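Local coordinates for cadherin-23 (Mus musculus, PDB 5UZ8), which probably serves calcium-dependent adhesion and mechanotransduction in hearing through a long chain of extracellular cadherin repeats, at residues N112-D117 and A191-G196; I135-A140 and T168-V173; G239-T244 and S276-T281. All blocks are in the same frame, centred on the assembly; numbering follows the deposited sequence.

Contact 1 (N112-D117 and A191-G196); sequences NNPIFD and AKDNPG. With CA (calcium ion), chain I.
Asn112 and Asp193 meet through a calcium ion, an example of how a metal can join two chain segments whose own oxygens would otherwise repel. The backbone O of Asn112 lies 2.3 Å from the calcium, and OD2 of Asp193 reaches the same ion at 2.3 Å. The two ligand atoms, Asn112 O and Asp193 OD2, end up only 3.2 Å apart, held there by the shared cation rather than by any bond between them. Asp193 turns its CG between its own backbone N and carbonyl carbon (chi1 71°), and OD2 leads from there to the metal. Arg203 is hydrogen-bonded to Asp193 backbone to backbone and is also a polar partner of its side chain. Asn110, Asp142, Asp144 and Phe148 complete the site.

Next to the ion the contact is tight and apolar. Pro114 crosses the side chain of Asp193 at about a right angle, its CG 3.8 Å from Asp193 CB, and its CB meets Ala191 CB at 3.9 Å. The methyl of Ala191 also receives the far end of the Phe116 ring, whose CZ stands 3.6 Å from Ala191 CB in an oblique approach. Ile151 and Tyr153 of strand 151-155 close over this small patch.

The other side is looser. Lys192 points away from segment 112-117 and is partly exposed, while the end of Asn112 leads away from segment 191-196, and its side chain passes about 4 Å from another calcium.

Asn112 ends the DXNDN motif that links successive cadherin repeats, and Asp193 belongs to the repeat that follows. A cation shared by a carbonyl and a carboxylate offsets the repulsion of these oxygens, so without calcium the two ligands would probably separate, leaving the Pro114, Ala191 and Phe116 contacts between the segments.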
loop_
_atom_site.group_PDB
_atom_site.type_symbol
_atom_site.label_atom_id
_atom_site.label_comp_id
_atom_site.label_asym_id
_atom_site.label_seq_id
_atom_site.Cartn_x
_atom_site.Cartn_y
_atom_site.Cartn_z
ATOM N N ASN A 112 2.457 -9.760 -16.512
ATOM C CA ASN A 112 1.501 -8.995 -15.716
ATOM C C ASN A 112 2.143 -8.520 -14.408
ATOM O O ASN A 112 2.809 -9.300 -13.715
ATOM C CB ASN A 112 0.249 -9.811 -15.417
ATOM C CG ASN A 112 -0.590 -10.035 -16.670
ATOM O OD1 ASN A 112 -1.427 -9.195 -17.010
ATOM N ND2 ASN A 112 -0.298 -11.116 -17.401
ATOM N N ASN A 113 1.915 -7.259 -14.076
ATOM C CA ASN A 113 2.380 -6.695 -12.814
ATOM C C ASN A 113 1.382 -7.037 -11.729
ATOM O O ASN A 113 0.180 -7.082 -12.013
ATOM C CB ASN A 113 2.442 -5.169 -12.880
ATOM C CG ASN A 113 3.549 -4.669 -13.786
ATOM O OD1 ASN A 113 3.648 -5.088 -14.902
ATOM N ND2 ASN A 113 4.382 -3.770 -13.286
ATOM N N PRO A 114 1.855 -7.106 -10.466
ATOM C CA PRO A 114 0.874 -7.066 -9.368
ATOM C C PRO A 114 0.181 -5.723 -9.364
ATOM O O PRO A 114 0.827 -4.687 -9.603
ATOM C CB PRO A 114 1.707 -7.261 -8.100
ATOM C CG PRO A 114 3.053 -7.661 -8.535
ATOM C CD PRO A 114 3.232 -7.163 -9.969
ATOM N N ILE A 115 -1.118 -5.741 -9.163
ATOM C CA ILE A 115 -1.969 -4.539 -9.242
ATOM C C ILE A 115 -2.746 -4.461 -7.947
ATOM O O ILE A 115 -3.446 -5.412 -7.586
ATOM C CB ILE A 115 -2.947 -4.586 -10.420
ATOM C CG1 ILE A 115 -2.181 -4.551 -11.761
ATOM C CG2 ILE A 115 -3.919 -3.398 -10.372
ATOM C CD1 ILE A 115 -3.036 -4.912 -12.970
ATOM N N PHE A 116 -2.604 -3.339 -7.237
ATOM C CA PHE A 116 -3.324 -3.166 -5.966
ATOM C C PHE A 116 -4.822 -3.081 -6.139
ATOM O O PHE A 116 -5.283 -2.546 -7.141
ATOM C CB PHE A 116 -2.804 -1.975 -5.205
ATOM C CG PHE A 116 -1.542 -2.258 -4.471
ATOM C CD1 PHE A 116 -1.571 -2.935 -3.268
ATOM C CD2 PHE A 116 -0.317 -1.883 -4.999
ATOM C CE1 PHE A 116 -0.389 -3.212 -2.579
ATOM C CE2 PHE A 116 0.853 -2.148 -4.313
ATOM C CZ PHE A 116 0.829 -2.822 -3.119
ATOM N N ASP A 117 -5.580 -3.632 -5.199
ATOM C CA ASP A 117 -7.044 -3.705 -5.261
ATOM C C ASP A 117 -7.701 -2.310 -5.026
ATOM O O ASP A 117 -8.870 -2.119 -5.338
ATOM C CB ASP A 117 -7.596 -4.743 -4.237
ATOM C CG ASP A 117 -7.428 -6.236 -4.676
ATOM O OD1 ASP A 117 -6.854 -6.547 -5.742
ATOM O OD2 ASP A 117 -7.920 -7.127 -3.940
ATOM N N ALA A 191 4.315 -3.952 -4.079
ATOM C CA ALA A 191 4.035 -5.359 -4.365
ATOM C C ALA A 191 4.965 -5.764 -5.508
ATOM O O ALA A 191 4.977 -5.095 -6.547
ATOM C CB ALA A 191 2.590 -5.534 -4.774
ATOM N N LYS A 192 5.757 -6.817 -5.308
ATOM C CA LYS A 192 6.748 -7.240 -6.299
ATOM C C LYS A 192 6.574 -8.747 -6.532
ATOM O O LYS A 192 6.542 -9.543 -5.578
ATOM C CB LYS A 192 8.147 -6.878 -5.820
ATOM C CG LYS A 192 9.289 -7.219 -6.759
ATOM C CD LYS A 192 10.658 -6.892 -6.119
ATOM C CE LYS A 192 10.783 -5.462 -5.652
ATOM N NZ LYS A 192 12.198 -5.094 -5.316
ATOM N N ASP A 193 6.417 -9.137 -7.783
ATOM C CA ASP A 193 6.158 -10.527 -8.098
ATOM C C ASP A 193 7.455 -11.321 -8.248
ATOM O O ASP A 193 8.536 -10.776 -8.054
ATOM C CB ASP A 193 5.216 -10.640 -9.324
ATOM C CG ASP A 193 5.881 -10.257 -10.622
ATOM O OD1 ASP A 193 7.136 -10.171 -10.693
ATOM O OD2 ASP A 193 5.126 -10.089 -11.599
ATOM N N ASN A 194 7.334 -12.606 -8.593
ATOM C CA ASN A 194 8.432 -13.461 -9.022
ATOM C C ASN A 194 9.603 -13.519 -8.020
ATOM O O ASN A 194 10.756 -13.215 -8.359
ATOM C CB ASN A 194 8.907 -13.050 -10.453
ATOM C CG ASN A 194 9.817 -14.076 -11.109
ATOM O OD1 ASN A 194 9.860 -15.253 -10.738
ATOM N ND2 ASN A 194 10.562 -13.615 -12.137
ATOM N N PRO A 195 9.286 -13.854 -6.750
ATOM C CA PRO A 195 10.313 -13.812 -5.718
ATOM C C PRO A 195 11.500 -14.724 -6.010
ATOM O O PRO A 195 11.369 -15.789 -6.613
ATOM C CB PRO A 195 9.539 -14.202 -4.429
ATOM C CG PRO A 195 8.406 -15.051 -4.940
ATOM C CD PRO A 195 8.005 -14.378 -6.239
ATOM N N GLY A 196 12.679 -14.250 -5.634
ATOM C CA GLY A 196 13.907 -14.982 -5.791
ATOM C C GLY A 196 14.573 -14.829 -7.153
ATOM O O GLY A 196 15.729 -15.184 -7.304
HETATM CA CA CA I . 3.447 -11.254 -12.689
#

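Contact 2 (I135-A140 and T168-V173); sequences ILRVTA and TGDISV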
loop_
_atom_site.group_PDB
_atom_site.type_symbol
_atom_site.label_atom_id
_atom_site.label_comp_id
_atom_site.label_asym_id
_atom_site.label_seq_id
_atom_site.Cartn_x
_atom_site.Cartn_y
_atom_site.Cartn_z
ATOM N N ILE A 135 -3.104 -2.498 11.516
ATOM C CA ILE A 135 -3.897 -1.307 11.191
ATOM C C ILE A 135 -4.772 -1.524 9.960
ATOM O O ILE A 135 -5.939 -1.141 9.954
ATOM C CB ILE A 135 -2.995 -0.104 10.979
ATOM C CG1 ILE A 135 -2.342 0.259 12.308
ATOM C CG2 ILE A 135 -3.802 1.091 10.500
ATOM C CD1 ILE A 135 -1.273 1.296 12.163
ATOM N N LEU A 136 -4.182 -2.088 8.908
ATOM C CA LEU A 136 -4.926 -2.396 7.690
ATOM C C LEU A 136 -4.157 -3.443 6.890
ATOM O O LEU A 136 -2.995 -3.714 7.171
ATOM C CB LEU A 136 -5.080 -1.137 6.829
ATOM C CG LEU A 136 -3.748 -0.778 6.160
ATOM C CD1 LEU A 136 -3.896 -0.433 4.703
ATOM C CD2 LEU A 136 -3.001 0.262 6.951
ATOM N N ARG A 137 -4.833 -4.013 5.906
ATOM C CA ARG A 137 -4.219 -4.967 5.006
ATOM C C ARG A 137 -4.311 -4.414 3.582
ATOM O O ARG A 137 -5.374 -4.012 3.149
ATOM C CB ARG A 137 -4.966 -6.296 5.113
ATOM C CG ARG A 137 -4.372 -7.442 4.307
ATOM C CD ARG A 137 -5.082 -8.741 4.677
ATOM N NE ARG A 137 -4.398 -9.479 5.724
ATOM C CZ ARG A 137 -4.975 -10.317 6.583
ATOM N NH1 ARG A 137 -4.231 -10.970 7.475
ATOM N NH2 ARG A 137 -6.295 -10.505 6.563
ATOM N N VAL A 138 -3.190 -4.392 2.877
ATOM C CA VAL A 138 -3.154 -4.073 1.464
ATOM C C VAL A 138 -3.130 -5.380 0.680
ATOM O O VAL A 138 -2.538 -6.367 1.129
ATOM C CB VAL A 138 -1.970 -3.172 1.100
ATOM C CG1 VAL A 138 -2.016 -1.900 1.941
ATOM C CG2 VAL A 138 -0.629 -3.875 1.206
ATOM N N THR A 139 -3.782 -5.382 -0.486
ATOM C CA THR A 139 -3.799 -6.564 -1.332
ATOM C C THR A 139 -3.602 -6.136 -2.788
ATOM O O THR A 139 -4.298 -5.222 -3.286
ATOM C CB THR A 139 -5.144 -7.318 -1.206
ATOM O OG1 THR A 139 -5.380 -7.717 0.159
ATOM C CG2 THR A 139 -5.176 -8.533 -2.115
ATOM N N ALA A 140 -2.679 -6.814 -3.454
ATOM C CA ALA A 140 -2.511 -6.758 -4.904
ATOM C C ALA A 140 -2.815 -8.134 -5.515
ATOM O O ALA A 140 -2.796 -9.134 -4.808
ATOM C CB ALA A 140 -1.099 -6.348 -5.219
ATOM N N THR A 168 1.057 -11.361 3.855
ATOM C CA THR A 168 -0.349 -10.966 3.994
ATOM C C THR A 168 -0.615 -9.557 3.524
ATOM O O THR A 168 -1.768 -9.209 3.230
ATOM C CB THR A 168 -0.820 -11.080 5.440
ATOM O OG1 THR A 168 -0.063 -10.166 6.263
ATOM C CG2 THR A 168 -0.652 -12.517 5.976
ATOM N N GLY A 169 0.409 -8.704 3.536
ATOM C CA GLY A 169 0.168 -7.272 3.372
ATOM C C GLY A 169 -0.412 -6.539 4.580
ATOM O O GLY A 169 -0.806 -5.385 4.430
ATOM N N ASP A 170 -0.434 -7.171 5.749
ATOM C CA ASP A 170 -0.831 -6.530 6.992
ATOM C C ASP A 170 0.216 -5.509 7.393
ATOM O O ASP A 170 1.405 -5.858 7.532
ATOM C CB ASP A 170 -0.956 -7.517 8.135
ATOM C CG ASP A 170 -2.263 -8.304 8.105
ATOM O OD1 ASP A 170 -3.272 -7.836 7.523
ATOM O OD2 ASP A 170 -2.271 -9.399 8.660
ATOM N N ILE A 171 -0.229 -4.269 7.572
ATOM C CA ILE A 171 0.612 -3.184 8.071
ATOM C C ILE A 171 0.332 -3.023 9.565
ATOM O O ILE A 171 -0.848 -2.842 9.956
ATOM C CB ILE A 171 0.360 -1.892 7.308
ATOM C CG1 ILE A 171 0.772 -2.089 5.834
ATOM C CG2 ILE A 171 1.168 -0.741 7.919
ATOM C CD1 ILE A 171 0.463 -0.920 4.907
ATOM N N SER A 172 1.401 -3.109 10.361
ATOM C CA SER A 172 1.285 -3.091 11.821
ATOM C C SER A 172 2.120 -1.984 12.455
ATOM O O SER A 172 3.048 -1.463 11.853
ATOM C CB SER A 172 1.675 -4.431 12.431
ATOM O OG SER A 172 3.018 -4.780 12.136
ATOM N N VAL A 173 1.776 -1.662 13.689
ATOM C CA VAL A 173 2.519 -0.687 14.480
ATOM C C VAL A 173 3.801 -1.347 14.951
ATOM O O VAL A 173 3.755 -2.349 15.651
ATOM C CB VAL A 173 1.732 -0.234 15.711
ATOM C CG1 VAL A 173 2.557 0.775 16.523
ATOM C CG2 VAL A 173 0.414 0.394 15.282
HETATM O O HOH W 1 -3.384 -9.451 1.174
#
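The guanidinium of Arg137 and the carboxylate of Asp170 pair as flat groups turned 24° from one another, with Asp170 OD1 over one face of the guanidinium. With CG anti to its backbone N (chi1 -175°) and a bend at chi3, Arg137 brings NE to 2.7 Å from Asp170 OD1 in a salt bridge, whereas the second link, from Arg137 NH1 to Asp170 OD2, is bent and weak. Thr168 O approaches the guanidinium obliquely and lies 3.3 Å from Arg137 CG. Arg137 is modelled in two conformers, so this grip describes one of them.

Backbone hydrogen bonds join the two segments. Ile135 N donates to Ile171 O at 2.8 Å, and Ile171 N to Leu136 O; with two residues facing one, this is a classic beta bulge. A third bond, from Val138 N to Gly169 O at 3.0 Å, has its donor standing above the carbonyl plane. Gly169 has a positive phi of 75°, and a side chain on it would run into Val138 O. Thr168 OG1 accepts from Asp170 N, an ST turn leading into the strand, and one water joins Thr168 O, Val138 O and Thr139 OG1.

On the face opposite the salt bridge, Leu136 and Ile171 lie side by side, with Leu136 CD2 4.0 Å from Ile171 CB, and Val138 CG1 meets Ile171 CD1. Leu136, Val138 and Ile171 all rest on Val209 of strand 204-214, in the other sheet of the sandwich, while strands 115-116 and 162-164 flank the pair within its own sheet.

Contact 3 (G239-T244 and S276-T281); sequences GTSVIT and SGLVTT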
loop_
_atom_site.group_PDB
_atom_site.type_symbol
_atom_site.label_atom_id
_atom_site.label_comp_id
_atom_site.label_asym_id
_atom_site.label_seq_id
_atom_site.Cartn_x
_atom_site.Cartn_y
_atom_site.Cartn_z
ATOM N N GLY A 239 -10.539 45.140 40.836
ATOM C CA GLY A 239 -10.495 45.081 39.382
ATOM C C GLY A 239 -9.164 45.506 38.790
ATOM O O GLY A 239 -9.015 45.505 37.576
ATOM N N THR A 240 -8.186 45.851 39.624
ATOM C CA THR A 240 -6.887 46.298 39.128
ATOM C C THR A 240 -6.143 45.094 38.520
ATOM O O THR A 240 -6.042 44.023 39.144
ATOM C CB THR A 240 -6.065 46.953 40.261
ATOM O OG1 THR A 240 -6.736 48.144 40.676
ATOM C CG2 THR A 240 -4.657 47.327 39.807
ATOM N N SER A 241 -5.646 45.257 37.300
ATOM C CA SER A 241 -4.845 44.197 36.668
ATOM C C SER A 241 -3.550 43.935 37.399
ATOM O O SER A 241 -2.870 44.876 37.805
ATOM C CB SER A 241 -4.540 44.569 35.240
ATOM O OG SER A 241 -5.742 44.500 34.515
ATOM N N VAL A 242 -3.203 42.665 37.551
ATOM C CA VAL A 242 -1.985 42.252 38.273
ATOM C C VAL A 242 -0.963 41.664 37.299
ATOM O O VAL A 242 0.197 42.121 37.214
ATOM C CB VAL A 242 -2.332 41.235 39.367
ATOM C CG1 VAL A 242 -1.081 40.714 40.061
ATOM C CG2 VAL A 242 -3.300 41.868 40.358
ATOM N N ILE A 243 -1.405 40.652 36.553
ATOM C CA ILE A 243 -0.534 39.920 35.651
ATOM C C ILE A 243 -1.440 39.060 34.781
ATOM O O ILE A 243 -2.563 38.733 35.211
ATOM C CB ILE A 243 0.437 39.002 36.445
ATOM C CG1 ILE A 243 1.511 38.423 35.526
ATOM C CG2 ILE A 243 -0.299 37.916 37.237
ATOM C CD1 ILE A 243 2.652 37.799 36.324
ATOM N N THR A 244 -0.977 38.735 33.575
ATOM C CA THR A 244 -1.647 37.726 32.742
ATOM C C THR A 244 -0.848 36.431 32.718
ATOM O O THR A 244 0.347 36.412 32.357
ATOM C CB THR A 244 -1.855 38.247 31.317
ATOM O OG1 THR A 244 -2.716 39.382 31.363
ATOM C CG2 THR A 244 -2.473 37.175 30.413
ATOM N N SER A 276 -8.965 34.153 29.723
ATOM C CA SER A 276 -7.860 35.025 29.310
ATOM C C SER A 276 -6.610 34.880 30.169
ATOM O O SER A 276 -5.529 35.286 29.756
ATOM C CB SER A 276 -8.303 36.484 29.327
ATOM O OG SER A 276 -8.342 36.984 30.639
ATOM N N GLY A 277 -6.757 34.358 31.385
ATOM C CA GLY A 277 -5.620 34.276 32.293
ATOM C C GLY A 277 -5.295 35.576 33.002
ATOM O O GLY A 277 -4.318 35.646 33.736
ATOM N N LEU A 278 -6.114 36.604 32.828
ATOM C CA LEU A 278 -5.836 37.876 33.500
ATOM C C LEU A 278 -6.192 37.767 34.978
ATOM O O LEU A 278 -7.347 37.471 35.323
ATOM C CB LEU A 278 -6.638 39.014 32.874
ATOM C CG LEU A 278 -6.521 40.391 33.562
ATOM C CD1 LEU A 278 -5.072 40.856 33.615
ATOM C CD2 LEU A 278 -7.350 41.437 32.825
ATOM N N VAL A 279 -5.208 38.046 35.827
ATOM C CA VAL A 279 -5.411 38.123 37.277
ATOM C C VAL A 279 -5.693 39.589 37.663
ATOM O O VAL A 279 -4.926 40.488 37.274
ATOM C CB VAL A 279 -4.172 37.613 38.037
ATOM C CG1 VAL A 279 -4.344 37.754 39.550
ATOM C CG2 VAL A 279 -3.872 36.150 37.672
ATOM N N THR A 280 -6.771 39.797 38.428
ATOM C CA THR A 280 -7.131 41.082 38.997
ATOM C C THR A 280 -7.315 40.993 40.498
ATOM O O THR A 280 -7.490 39.896 41.048
ATOM C CB THR A 280 -8.441 41.607 38.393
ATOM O OG1 THR A 280 -9.422 40.569 38.474
ATOM C CG2 THR A 280 -8.224 42.028 36.940
ATOM N N THR A 281 -7.267 42.152 41.160
ATOM C CA THR A 281 -7.514 42.222 42.601
ATOM C C THR A 281 -9.025 42.174 42.815
ATOM O O THR A 281 -9.776 42.585 41.929
ATOM C CB THR A 281 -6.974 43.522 43.213
ATOM O OG1 THR A 281 -7.590 44.660 42.563
ATOM C CG2 THR A 281 -5.435 43.582 43.056
#
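Val242 N donates to Val279 O at 2.8 Å, and Val279 N answers with a bond to Ile243 O that is equally short and nearly straight (165°). Toward the start of segment 239-244, Thr281 is held three times: its N donates to Thr240 O at 3.0 Å, its O accepts from Gly239 N, and its OG1 accepts from Thr240 N. The hydroxyl reaches this last donor because it sits between the backbone N and carbonyl carbon of Thr281 (chi1 58°), with the methyl, CG2, anti to the carbonyl carbon. That methyl, Thr281 CG2, packs 3.8 Å from Val242 CG2. An alanine in place of Thr281 would probably leave Thr240 N without this hydroxyl acceptor and open a gap beside Val242 CG2.

Such a pairing illustrates how a cadherin repeat, a Greek-key beta sandwich, joins its B and E strands: strands 241-244 and 278-281 run antiparallel at 161°, but Val242 and Ile243 both face Val279, a classic beta bulge. At the entry to strand 278-281, Ser276 OG accepts from Leu278 N in an ST turn.

Outward from the ladder, the bulge brings two side chains onto Val279. Val242 CB lies 4.0 Å from Val279 CG1, while Ile243 lies alongside Val279 and touches its CB through CG2. Strand 270-272 continues the sheet next to Val279, through Val272, and strand 227-233 meets Val242 and Thr281 through Val232.

On the face that carries Ser241, Thr244, Leu278 and Thr280, the contacts mix polar and apolar groups. Leu278 bends over the neighbouring strand, its CD1 3.6 Å from Thr244 OG1 and close to Ser241 OG. Farther along, Thr280 CG2 approaches Gly239 O at 3.6 Å.

Contact 1 ties the linker to the repeat that holds contact 2; their centres are about 15 Å apart, and they touch: Asp117 N probably hydrogen-bonds to Thr139 O at 2.8 Å, while the methyls of Ala191 and Ala140 pack together. Strands 115-116 and 134-141 are neighbours in the same sheet, so the segment that binds calcium through Asn112 O runs on into the sheet that contact 2 helps to build. Contact 3 repeats the bulged pairing of contact 2 in the following repeat, with centres about 55 Å apart; from contact 1 it is about 67 Å. Between those repeats lie further calcium ions, one about 13 Å from the side chain of Val173, and a bound glutathione about 11 Å from it.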